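Local atomic coordinates of extracellular solute-binding protein, family 5 (Chelativorans sp., PDB entry 6WM6), a protein that binds EDTA and other aminopolycarboxylates in the periplasm and probably hands them to an ABC transporter for uptake into the cell. Residues T77-P82 and D250-R255; Y222-F227 and V233-N238; K339-D342 and N347-H350; N419-L424 and F525-L530. All coordinates share one frame; numbering follows the deposited sequence. Where two conformers were deposited one is given.

Interaction 1: residues T77-P82 and D250-R255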
# COMPACT_ATOMS: atom_id res chain seq x y z
N THR A 77 6.07 1.46 -13.73
CA THR A 77 6.95 2.63 -13.87
C THR A 77 8.15 2.61 -12.93
O THR A 77 9.08 3.40 -13.15
CB THR A 77 6.19 3.98 -13.77
OG1 THR A 77 5.60 4.18 -12.48
CG2 THR A 77 5.11 4.07 -14.84
N LEU A 78 8.19 1.73 -11.94
CA LEU A 78 9.41 1.58 -11.14
C LEU A 78 10.66 1.38 -11.98
O LEU A 78 11.72 1.91 -11.59
CB LEU A 78 9.26 0.49 -10.07
CG LEU A 78 8.66 0.94 -8.76
CD1 LEU A 78 8.27 -0.28 -7.94
CD2 LEU A 78 9.59 1.85 -7.96
N PRO A 79 10.63 0.66 -13.11
CA PRO A 79 11.85 0.49 -13.92
C PRO A 79 12.32 1.73 -14.63
O PRO A 79 13.45 1.72 -15.14
CB PRO A 79 11.46 -0.60 -14.92
CG PRO A 79 10.32 -1.33 -14.25
CD PRO A 79 9.55 -0.24 -13.54
N ILE A 80 11.51 2.79 -14.70
CA ILE A 80 11.88 4.00 -15.42
C ILE A 80 12.03 5.22 -14.52
O ILE A 80 12.64 6.22 -14.95
CB ILE A 80 10.93 4.30 -16.59
CG1 ILE A 80 9.65 4.96 -16.12
CG2 ILE A 80 10.61 3.02 -17.36
CD1 ILE A 80 8.76 5.45 -17.26
N VAL A 81 11.51 5.22 -13.31
CA VAL A 81 11.47 6.40 -12.45
C VAL A 81 12.55 6.25 -11.38
O VAL A 81 12.55 5.23 -10.67
CB VAL A 81 10.08 6.54 -11.81
CG1 VAL A 81 10.10 7.66 -10.76
CG2 VAL A 81 9.03 6.83 -12.85
N PRO A 82 13.45 7.21 -11.22
CA PRO A 82 14.45 7.11 -10.14
C PRO A 82 13.86 7.56 -8.82
O PRO A 82 12.97 8.40 -8.76
CB PRO A 82 15.57 8.05 -10.61
CG PRO A 82 14.96 8.96 -11.59
CD PRO A 82 13.67 8.38 -12.09
N ASP A 250 16.82 -8.36 -22.54
CA ASP A 250 16.59 -7.63 -23.78
C ASP A 250 15.23 -6.96 -23.78
O ASP A 250 15.08 -5.87 -24.33
CB ASP A 250 16.67 -8.58 -24.97
CG ASP A 250 18.07 -9.12 -25.19
OD1 ASP A 250 19.03 -8.33 -25.11
OD2 ASP A 250 18.20 -10.34 -25.43
N LYS A 251 14.22 -7.58 -23.17
CA LYS A 251 12.92 -6.97 -23.01
C LYS A 251 12.31 -7.38 -21.68
O LYS A 251 12.46 -8.53 -21.23
CB LYS A 251 11.94 -7.33 -24.14
CG LYS A 251 12.46 -6.96 -25.52
CD LYS A 251 11.33 -6.79 -26.53
CE LYS A 251 11.88 -6.52 -27.92
NZ LYS A 251 10.81 -6.18 -28.90
N LEU A 252 11.63 -6.42 -21.05
CA LEU A 252 10.81 -6.63 -19.86
C LEU A 252 9.41 -6.19 -20.24
O LEU A 252 9.21 -5.05 -20.69
CB LEU A 252 11.34 -5.79 -18.70
CG LEU A 252 10.45 -5.77 -17.46
CD1 LEU A 252 10.28 -7.16 -16.88
CD2 LEU A 252 11.08 -4.82 -16.42
N LYS A 253 8.45 -7.09 -20.13
CA LYS A 253 7.09 -6.85 -20.59
C LYS A 253 6.12 -6.98 -19.44
O LYS A 253 6.28 -7.83 -18.56
CB LYS A 253 6.71 -7.86 -21.69
CG LYS A 253 7.47 -7.63 -22.99
CD LYS A 253 7.28 -8.75 -23.99
CE LYS A 253 7.92 -8.37 -25.31
NZ LYS A 253 7.85 -9.50 -26.28
N PHE A 254 5.09 -6.12 -19.45
CA PHE A 254 3.96 -6.22 -18.52
C PHE A 254 2.72 -6.50 -19.34
O PHE A 254 2.33 -5.67 -20.17
CB PHE A 254 3.85 -4.94 -17.70
CG PHE A 254 5.02 -4.71 -16.79
CD1 PHE A 254 5.11 -5.39 -15.58
CD2 PHE A 254 6.02 -3.84 -17.15
CE1 PHE A 254 6.19 -5.19 -14.75
CE2 PHE A 254 7.11 -3.62 -16.30
CZ PHE A 254 7.19 -4.29 -15.11
N ARG A 255 2.16 -7.68 -19.16
CA ARG A 255 0.99 -8.13 -19.90
C ARG A 255 -0.26 -7.87 -19.06
O ARG A 255 -0.34 -8.32 -17.92
CB ARG A 255 1.12 -9.62 -20.20
CG ARG A 255 -0.09 -10.23 -20.90
CD ARG A 255 -0.11 -9.95 -22.39
NE ARG A 255 -1.13 -10.78 -23.04
CZ ARG A 255 -2.31 -10.34 -23.46
NH1 ARG A 255 -2.65 -9.07 -23.32
NH2 ARG A 255 -3.15 -11.19 -24.03
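Thr77 O is gripped by Ile80 N at 2.9 Å and, weakly, by Val81 N, and the turn closed in this way sets Pro79 against Leu252 and Phe254. Leu78 and Pro79, the two inner residues, both have near-helical backbone angles, as in a type I turn. The CB of Pro79 points toward the strand, and its ring advances with CG in front. This one atom makes both contacts: Pro79 CG lies 4.2 Å from Leu252 CD2 and 4.4 Å from Phe254 CZ. The leucine is met at about a right angle to the proline. Its CG is anti to the backbone N (chi1 172°), which, with chi2 of 60°, puts CD2 nearest the proline. The phenylalanine is met at its ring edge, close to the ring plane.

Leu252 and Phe254 are two positions apart on strand 251-256 and both point toward the loop, whereas Lys251 and Lys253 reach the other way, to salt bridges with Glu225 and Glu49. Leu235 of the adjoining strand also touches Pro79, and a bound 1,2-ethanediol lies about 4 Å from the proline side chain. All three touching residues are buried, yet just 84 Å² is buried between the segments, both sides summed. Contacts this long, between carbons alone, imply apolar packing without directional bonds; the loop is probably held more by its turn and by backbone bonds, such as those of Pro79 with Tyr222 and Ile80 with Gly219.

Interaction 2: residues Y222-F227 and V233-N238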
# COMPACT_ATOMS: atom_id res chain seq x y z
N TYR A 222 15.37 0.45 -17.44
CA TYR A 222 14.57 0.13 -18.61
C TYR A 222 13.83 1.38 -19.10
O TYR A 222 13.75 2.38 -18.38
CB TYR A 222 13.57 -1.01 -18.29
CG TYR A 222 14.27 -2.36 -18.12
CD1 TYR A 222 14.60 -3.13 -19.21
CD2 TYR A 222 14.59 -2.84 -16.86
CE1 TYR A 222 15.24 -4.33 -19.07
CE2 TYR A 222 15.22 -4.05 -16.70
CZ TYR A 222 15.55 -4.79 -17.81
OH TYR A 222 16.22 -6.00 -17.70
N MET A 223 13.33 1.31 -20.32
CA MET A 223 12.53 2.39 -20.89
C MET A 223 11.47 1.78 -21.79
O MET A 223 11.66 0.69 -22.31
CB MET A 223 13.42 3.38 -21.65
CG MET A 223 14.07 2.82 -22.91
SD MET A 223 15.40 3.89 -23.52
CE MET A 223 14.60 5.48 -23.65
N VAL A 224 10.37 2.49 -21.98
CA VAL A 224 9.26 1.95 -22.77
C VAL A 224 9.60 1.99 -24.26
O VAL A 224 9.95 3.05 -24.81
CB VAL A 224 7.96 2.71 -22.47
CG1 VAL A 224 6.81 2.16 -23.34
CG2 VAL A 224 7.61 2.61 -21.02
N GLU A 225 9.51 0.84 -24.91
CA GLU A 225 9.58 0.72 -26.36
C GLU A 225 8.22 0.88 -27.02
O GLU A 225 8.12 1.54 -28.06
CB GLU A 225 10.19 -0.64 -26.74
CG GLU A 225 10.34 -0.86 -28.24
CD GLU A 225 10.90 -2.23 -28.58
OE1 GLU A 225 10.20 -3.24 -28.36
OE2 GLU A 225 12.06 -2.30 -29.05
N SER A 226 7.17 0.27 -26.46
CA SER A 226 5.84 0.38 -27.02
C SER A 226 4.79 0.09 -25.96
O SER A 226 5.06 -0.54 -24.93
CB SER A 226 5.63 -0.59 -28.19
OG SER A 226 5.70 -1.93 -27.74
N PHE A 227 3.58 0.57 -26.22
CA PHE A 227 2.42 0.31 -25.39
C PHE A 227 1.24 -0.03 -26.28
O PHE A 227 0.85 0.79 -27.13
CB PHE A 227 2.07 1.51 -24.52
CG PHE A 227 0.84 1.32 -23.69
CD1 PHE A 227 0.71 0.23 -22.85
CD2 PHE A 227 -0.19 2.25 -23.74
CE1 PHE A 227 -0.43 0.06 -22.07
CE2 PHE A 227 -1.32 2.10 -22.97
CZ PHE A 227 -1.44 1.00 -22.13
N VAL A 233 2.68 -3.66 -22.18
CA VAL A 233 3.76 -2.67 -22.10
C VAL A 233 5.06 -3.40 -22.39
O VAL A 233 5.36 -4.41 -21.73
CB VAL A 233 3.83 -2.04 -20.70
CG1 VAL A 233 4.78 -0.84 -20.72
CG2 VAL A 233 2.46 -1.63 -20.19
N THR A 234 5.83 -2.92 -23.35
CA THR A 234 7.12 -3.50 -23.69
C THR A 234 8.22 -2.51 -23.33
O THR A 234 8.25 -1.40 -23.87
CB THR A 234 7.19 -3.87 -25.17
OG1 THR A 234 6.18 -4.85 -25.43
CG2 THR A 234 8.54 -4.47 -25.48
N LEU A 235 9.13 -2.93 -22.46
CA LEU A 235 10.30 -2.14 -22.09
C LEU A 235 11.58 -2.79 -22.60
O LEU A 235 11.66 -4.02 -22.75
CB LEU A 235 10.42 -1.98 -20.58
CG LEU A 235 9.28 -1.25 -19.88
CD1 LEU A 235 8.09 -2.11 -19.65
CD2 LEU A 235 9.77 -0.71 -18.53
N VAL A 236 12.58 -1.96 -22.87
CA VAL A 236 13.90 -2.39 -23.32
C VAL A 236 14.93 -1.69 -22.45
O VAL A 236 14.60 -0.70 -21.77
CB VAL A 236 14.13 -2.05 -24.82
CG1 VAL A 236 13.16 -2.86 -25.69
CG2 VAL A 236 13.97 -0.54 -25.06
N PRO A 237 16.17 -2.15 -22.47
CA PRO A 237 17.21 -1.47 -21.67
C PRO A 237 17.31 0.01 -22.02
O PRO A 237 17.20 0.40 -23.19
CB PRO A 237 18.50 -2.20 -22.03
CG PRO A 237 18.03 -3.57 -22.43
CD PRO A 237 16.71 -3.37 -23.12
N ASN A 238 17.54 0.81 -21.01
CA ASN A 238 17.96 2.20 -21.17
C ASN A 238 19.46 2.20 -21.41
O ASN A 238 20.23 1.87 -20.50
CB ASN A 238 17.58 2.95 -19.90
CG ASN A 238 18.16 4.35 -19.85
OD1 ASN A 238 18.77 4.84 -20.82
ND2 ASN A 238 17.94 5.02 -18.73
O HOH W 1 3.90 -3.41 -26.19
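Strands 222-227 and 233-237 run antiparallel with an angle of 136° between their directions, and Met223 and Val236 form a hydrogen-bonded pair, Met223 N donating to Val236 O at 2.8 Å and Val236 N returning the bond to Met223 O. Further along, Thr234 O takes two donors, Glu225 N at 2.8 Å and Ser226 N at 3.3 Å, the latter in the carbonyl plane on a lone pair. Two residues thus face one, which defines a classic beta bulge; Glu225 marks it with a nearly helical psi of -43°.

Tyr222 has the largest area covered, 90 Å² for the whole residue. Its CG is anti to the carbonyl carbon (chi1 -71°), which lays the ring beside the opposite backbone: Val236 O sits at the ring edge near its plane, 3.5 Å from Tyr222 CD1. At the base of the side chain, Tyr222 CB packs on Leu235 CD2 at 3.8 Å, while the hydroxyl bonds Leu249 N. Replacing the tyrosine by alanine keeps the CB contact to Leu235 but would probably open a gap beside Val236 O and Pro237 and leave Leu249 N without its hydroxyl partner.

The two strands form a beta hairpin on the margin of a four-stranded sheet, with strand 251-256 beyond 232-237. Beside Thr234, Glu225 runs extended and points the same way, its OE1 3.5 Å from Thr234 CG2 and salt-bridged to Lys251. One water joins Ser226 OG to Thr234 OG1, 2.8 Å from each oxygen. Towards the hairpin turn, Phe227 CD1 meets Val233 CG2 at 3.7 Å, the two side chains crossing at a slant.

Interaction 3: residues K339-D342 and N347-H350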
# COMPACT_ATOMS: atom_id res chain seq x y z
N LYS A 339 -10.93 -20.10 10.04
CA LYS A 339 -11.70 -20.53 8.88
C LYS A 339 -11.16 -20.01 7.56
O LYS A 339 -11.40 -20.63 6.51
CB LYS A 339 -13.16 -20.07 9.02
CG LYS A 339 -13.90 -20.65 10.20
CD LYS A 339 -14.51 -21.99 9.87
CE LYS A 339 -15.45 -22.47 10.97
NZ LYS A 339 -14.73 -22.78 12.24
N THR A 340 -10.44 -18.88 7.55
CA THR A 340 -10.09 -18.22 6.31
C THR A 340 -8.60 -18.13 6.03
O THR A 340 -8.22 -17.88 4.87
CB THR A 340 -10.66 -16.78 6.28
OG1 THR A 340 -10.11 -16.03 7.38
CG2 THR A 340 -12.16 -16.80 6.38
N ALA A 341 -7.74 -18.26 7.03
CA ALA A 341 -6.30 -18.18 6.86
C ALA A 341 -5.60 -19.44 7.34
O ALA A 341 -4.76 -19.99 6.61
CB ALA A 341 -5.73 -16.96 7.60
N ASP A 342 -5.92 -19.91 8.54
CA ASP A 342 -5.15 -20.98 9.15
C ASP A 342 -5.12 -22.27 8.33
O ASP A 342 -4.14 -23.03 8.48
CB ASP A 342 -5.66 -21.30 10.57
CG ASP A 342 -5.49 -20.14 11.56
OD1 ASP A 342 -4.77 -19.16 11.24
OD2 ASP A 342 -6.06 -20.25 12.66
N ASN A 347 0.99 -20.10 11.28
CA ASN A 347 1.37 -19.08 12.24
C ASN A 347 1.06 -17.69 11.69
O ASN A 347 1.89 -16.76 11.75
CB ASN A 347 2.86 -19.21 12.62
CG ASN A 347 3.16 -20.55 13.30
OD1 ASN A 347 4.13 -21.21 12.96
ND2 ASN A 347 2.32 -20.92 14.25
N TRP A 348 -0.14 -17.54 11.17
CA TRP A 348 -0.54 -16.26 10.58
C TRP A 348 -0.98 -15.32 11.69
O TRP A 348 -1.84 -15.67 12.50
CB TRP A 348 -1.67 -16.46 9.59
CG TRP A 348 -1.72 -15.34 8.57
CD1 TRP A 348 -2.62 -14.31 8.49
CD2 TRP A 348 -0.80 -15.15 7.49
NE1 TRP A 348 -2.30 -13.50 7.43
CE2 TRP A 348 -1.19 -14.00 6.79
CE3 TRP A 348 0.33 -15.86 7.03
CZ2 TRP A 348 -0.51 -13.54 5.67
CZ3 TRP A 348 1.00 -15.41 5.93
CH2 TRP A 348 0.57 -14.27 5.24
N PRO A 349 -0.42 -14.12 11.79
CA PRO A 349 -0.69 -13.29 12.96
C PRO A 349 -2.02 -12.55 12.89
O PRO A 349 -2.41 -12.01 11.85
CB PRO A 349 0.48 -12.28 12.95
CG PRO A 349 0.87 -12.17 11.52
CD PRO A 349 0.63 -13.54 10.91
N HIS A 350 -2.70 -12.51 14.02
CA HIS A 350 -3.76 -11.53 14.23
C HIS A 350 -3.15 -10.13 14.16
O HIS A 350 -1.99 -9.90 14.51
CB HIS A 350 -4.36 -11.68 15.62
CG HIS A 350 -5.21 -12.89 15.81
ND1 HIS A 350 -6.44 -13.04 15.20
CD2 HIS A 350 -5.02 -14.00 16.57
CE1 HIS A 350 -6.97 -14.19 15.57
NE2 HIS A 350 -6.12 -14.81 16.39
O HOH W 2 -2.14 -19.62 10.96
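Ala341 CB and Trp348 CD1, 4.2 Å apart, make the close apolar touch between the end of a helix and the loop that returns past it. The methyl group approaches the five-membered part of the indole. Both residues are buried, and the indole is held from several directions. Its NE1 bonds Gln529 O, the Tyr528 ring meets it with planes at about 90°, and Pro349 CD lies 3.7 Å above one face, offset toward the rim. Trp348 CG stands anti to the backbone N (chi1 -156°), which directs the indole toward Ala341 and strand 524-537.

The other half of the contact is looser and wetter. Asp342 OD1 comes no nearer to Trp348 than 4.4 Å, at CB, and a water spans the gap instead. The water donates to Asp342 OD1 at 2.7 Å and accepts from Trp348 N at 2.9 Å, so the peptide N-H is satisfied through solvent. Lys337 NZ reinforces this side, forming a salt bridge with Asp342 OD1 and a hydrogen bond to Trp348 O; the lysine charge probably steadies the carboxylate in its ionised form.

Ala341 is the first residue after helix 333-340 to leave helical angles. The contact therefore belongs to a helix exit followed by a reversing loop, which sets its tryptophan against strand 524-537 of the mixed sheet.

Interaction 4: residues N419-L424 and F525-L530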
# COMPACT_ATOMS: atom_id res chain seq x y z
N ASN A 419 -15.38 -12.02 1.35
CA ASN A 419 -16.72 -12.59 1.23
C ASN A 419 -16.98 -13.61 2.33
O ASN A 419 -18.03 -13.59 2.98
CB ASN A 419 -16.87 -13.24 -0.15
CG ASN A 419 -18.32 -13.49 -0.52
OD1 ASN A 419 -19.15 -13.79 0.33
ND2 ASN A 419 -18.64 -13.35 -1.80
N ASP A 420 -16.01 -14.49 2.57
CA ASP A 420 -16.17 -15.50 3.62
C ASP A 420 -16.28 -14.86 4.99
O ASP A 420 -17.08 -15.28 5.83
CB ASP A 420 -14.99 -16.49 3.57
CG ASP A 420 -14.93 -17.29 2.29
OD1 ASP A 420 -15.98 -17.43 1.63
OD2 ASP A 420 -13.84 -17.78 1.94
N MET A 421 -15.48 -13.83 5.25
CA MET A 421 -15.54 -13.19 6.55
C MET A 421 -16.86 -12.46 6.77
O MET A 421 -17.36 -12.42 7.89
CB MET A 421 -14.30 -12.30 6.77
CG MET A 421 -13.04 -13.15 7.03
SD MET A 421 -11.58 -12.24 7.62
CE MET A 421 -11.66 -10.93 6.38
N ALA A 422 -17.44 -11.88 5.72
CA ALA A 422 -18.71 -11.21 5.87
C ALA A 422 -19.79 -12.19 6.32
O ALA A 422 -20.63 -11.87 7.16
CB ALA A 422 -19.12 -10.55 4.55
N ARG A 423 -19.77 -13.41 5.76
CA ARG A 423 -20.74 -14.41 6.18
C ARG A 423 -20.48 -14.87 7.61
O ARG A 423 -21.42 -15.08 8.38
CB ARG A 423 -20.70 -15.60 5.22
CG ARG A 423 -21.19 -15.28 3.82
CD ARG A 423 -21.24 -16.53 2.96
NE ARG A 423 -21.74 -16.25 1.61
CZ ARG A 423 -23.02 -16.19 1.28
NH1 ARG A 423 -23.37 -15.94 0.02
NH2 ARG A 423 -23.96 -16.39 2.19
N LEU A 424 -19.21 -15.05 7.97
CA LEU A 424 -18.90 -15.43 9.35
C LEU A 424 -19.33 -14.37 10.34
O LEU A 424 -19.90 -14.69 11.40
CB LEU A 424 -17.41 -15.70 9.47
CG LEU A 424 -16.95 -16.97 8.74
CD1 LEU A 424 -15.44 -17.03 8.61
CD2 LEU A 424 -17.49 -18.18 9.49
N PHE A 525 -12.09 -2.03 13.09
CA PHE A 525 -11.71 -3.32 13.67
C PHE A 525 -10.68 -4.00 12.78
O PHE A 525 -11.01 -4.41 11.67
CB PHE A 525 -12.98 -4.18 13.76
CG PHE A 525 -12.78 -5.57 14.30
CD1 PHE A 525 -12.66 -5.81 15.66
CD2 PHE A 525 -12.81 -6.67 13.46
CE1 PHE A 525 -12.54 -7.09 16.16
CE2 PHE A 525 -12.65 -7.96 13.95
CZ PHE A 525 -12.53 -8.17 15.31
N PRO A 526 -9.43 -4.08 13.22
CA PRO A 526 -8.41 -4.75 12.41
C PRO A 526 -8.57 -6.25 12.50
O PRO A 526 -8.97 -6.79 13.54
CB PRO A 526 -7.10 -4.29 13.07
CG PRO A 526 -7.46 -4.13 14.56
CD PRO A 526 -8.93 -3.69 14.56
N ILE A 527 -8.22 -6.94 11.41
CA ILE A 527 -8.41 -8.39 11.30
C ILE A 527 -7.04 -9.07 11.16
O ILE A 527 -6.49 -9.57 12.15
CB ILE A 527 -9.42 -8.72 10.19
CG1 ILE A 527 -10.78 -8.06 10.49
CG2 ILE A 527 -9.59 -10.22 10.05
CD1 ILE A 527 -11.78 -8.10 9.35
N TYR A 528 -6.47 -9.11 9.97
CA TYR A 528 -5.14 -9.69 9.76
C TYR A 528 -4.65 -9.26 8.39
O TYR A 528 -5.41 -8.80 7.53
CB TYR A 528 -5.12 -11.20 9.94
CG TYR A 528 -5.97 -12.01 9.00
CD1 TYR A 528 -5.66 -12.10 7.64
CD2 TYR A 528 -7.10 -12.73 9.45
CE1 TYR A 528 -6.42 -12.85 6.75
CE2 TYR A 528 -7.86 -13.46 8.56
CZ TYR A 528 -7.53 -13.52 7.24
OH TYR A 528 -8.26 -14.26 6.32
N GLN A 529 -3.34 -9.43 8.18
CA GLN A 529 -2.69 -9.05 6.93
C GLN A 529 -3.04 -9.99 5.79
O GLN A 529 -3.12 -11.21 5.95
CB GLN A 529 -1.18 -9.08 7.15
CG GLN A 529 -0.63 -7.93 7.99
CD GLN A 529 0.72 -8.27 8.53
OE1 GLN A 529 0.84 -8.92 9.56
NE2 GLN A 529 1.75 -7.78 7.86
N LEU A 530 -3.22 -9.42 4.60
CA LEU A 530 -3.40 -10.23 3.42
C LEU A 530 -2.12 -10.98 3.10
O LEU A 530 -1.02 -10.46 3.28
CB LEU A 530 -3.76 -9.36 2.21
CG LEU A 530 -5.20 -8.86 2.11
CD1 LEU A 530 -5.58 -7.89 3.19
CD2 LEU A 530 -5.41 -8.21 0.74
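Helix-on-sheet packing brings Met421, on the inner side of helix 416-429, down onto Ile527 and Tyr528 of strand 524-537. Met421 CA and Ile527 CA are 9.8 Å apart, and the methionine side chain bridges much of that distance. In the conformer described, Met421 SD reaches Ile527 CG2 at 3.7 Å, the two side chains meeting tip to tip, and Met421 CE lies 4.1 Å from Ile527 CD1.

The same sulfur makes a Met-aromatic contact: Met421 SD is 4.0 Å from Tyr528 CE2 and 4.9 Å from the ring centroid, 48° off the normal there, an oblique approach. Successive strand residues would ordinarily face opposite ways. Here the psi of Ile527, -82°, departs from the extended value, which may reflect an irregularity in this strand, broken somewhere along its length, and fits with both residues reaching one methionine.

This is the layered alpha/beta build of a periplasmic binding protein lobe, helices covering a mixed sheet in which strand 305-311 neighbours 524-537. Tyr528 CG stands between its backbone N and carbonyl carbon (chi1 62°), carrying the ring toward the helices, where its OH is bonded to Thr340 OG1. Leu336 and Tyr307 also pack against Met421.

From the N terminus, interaction 1 opens at residues 77-82 and closes a long loop at 250-255. Interaction 2 is nested inside it, a short hairpin at 222-238. The two touch in one four-stranded sheet, where 232-237 lies next to 251-256: Leu252 O accepts from Leu235 N at 2.8 Å. Interaction 3 follows in series, a tight closure between 339 and 350, and interaction 4 comes later, joining 419-424 to 525-530 over about a hundred residues. No two contacts cross along the chain. Interactions 3 and 4 have centres about 10 Å apart, and interaction 3 packs against strand 524-537, which carries one side of interaction 4; interactions 1 and 4 lie on opposite sides of the chain's centre.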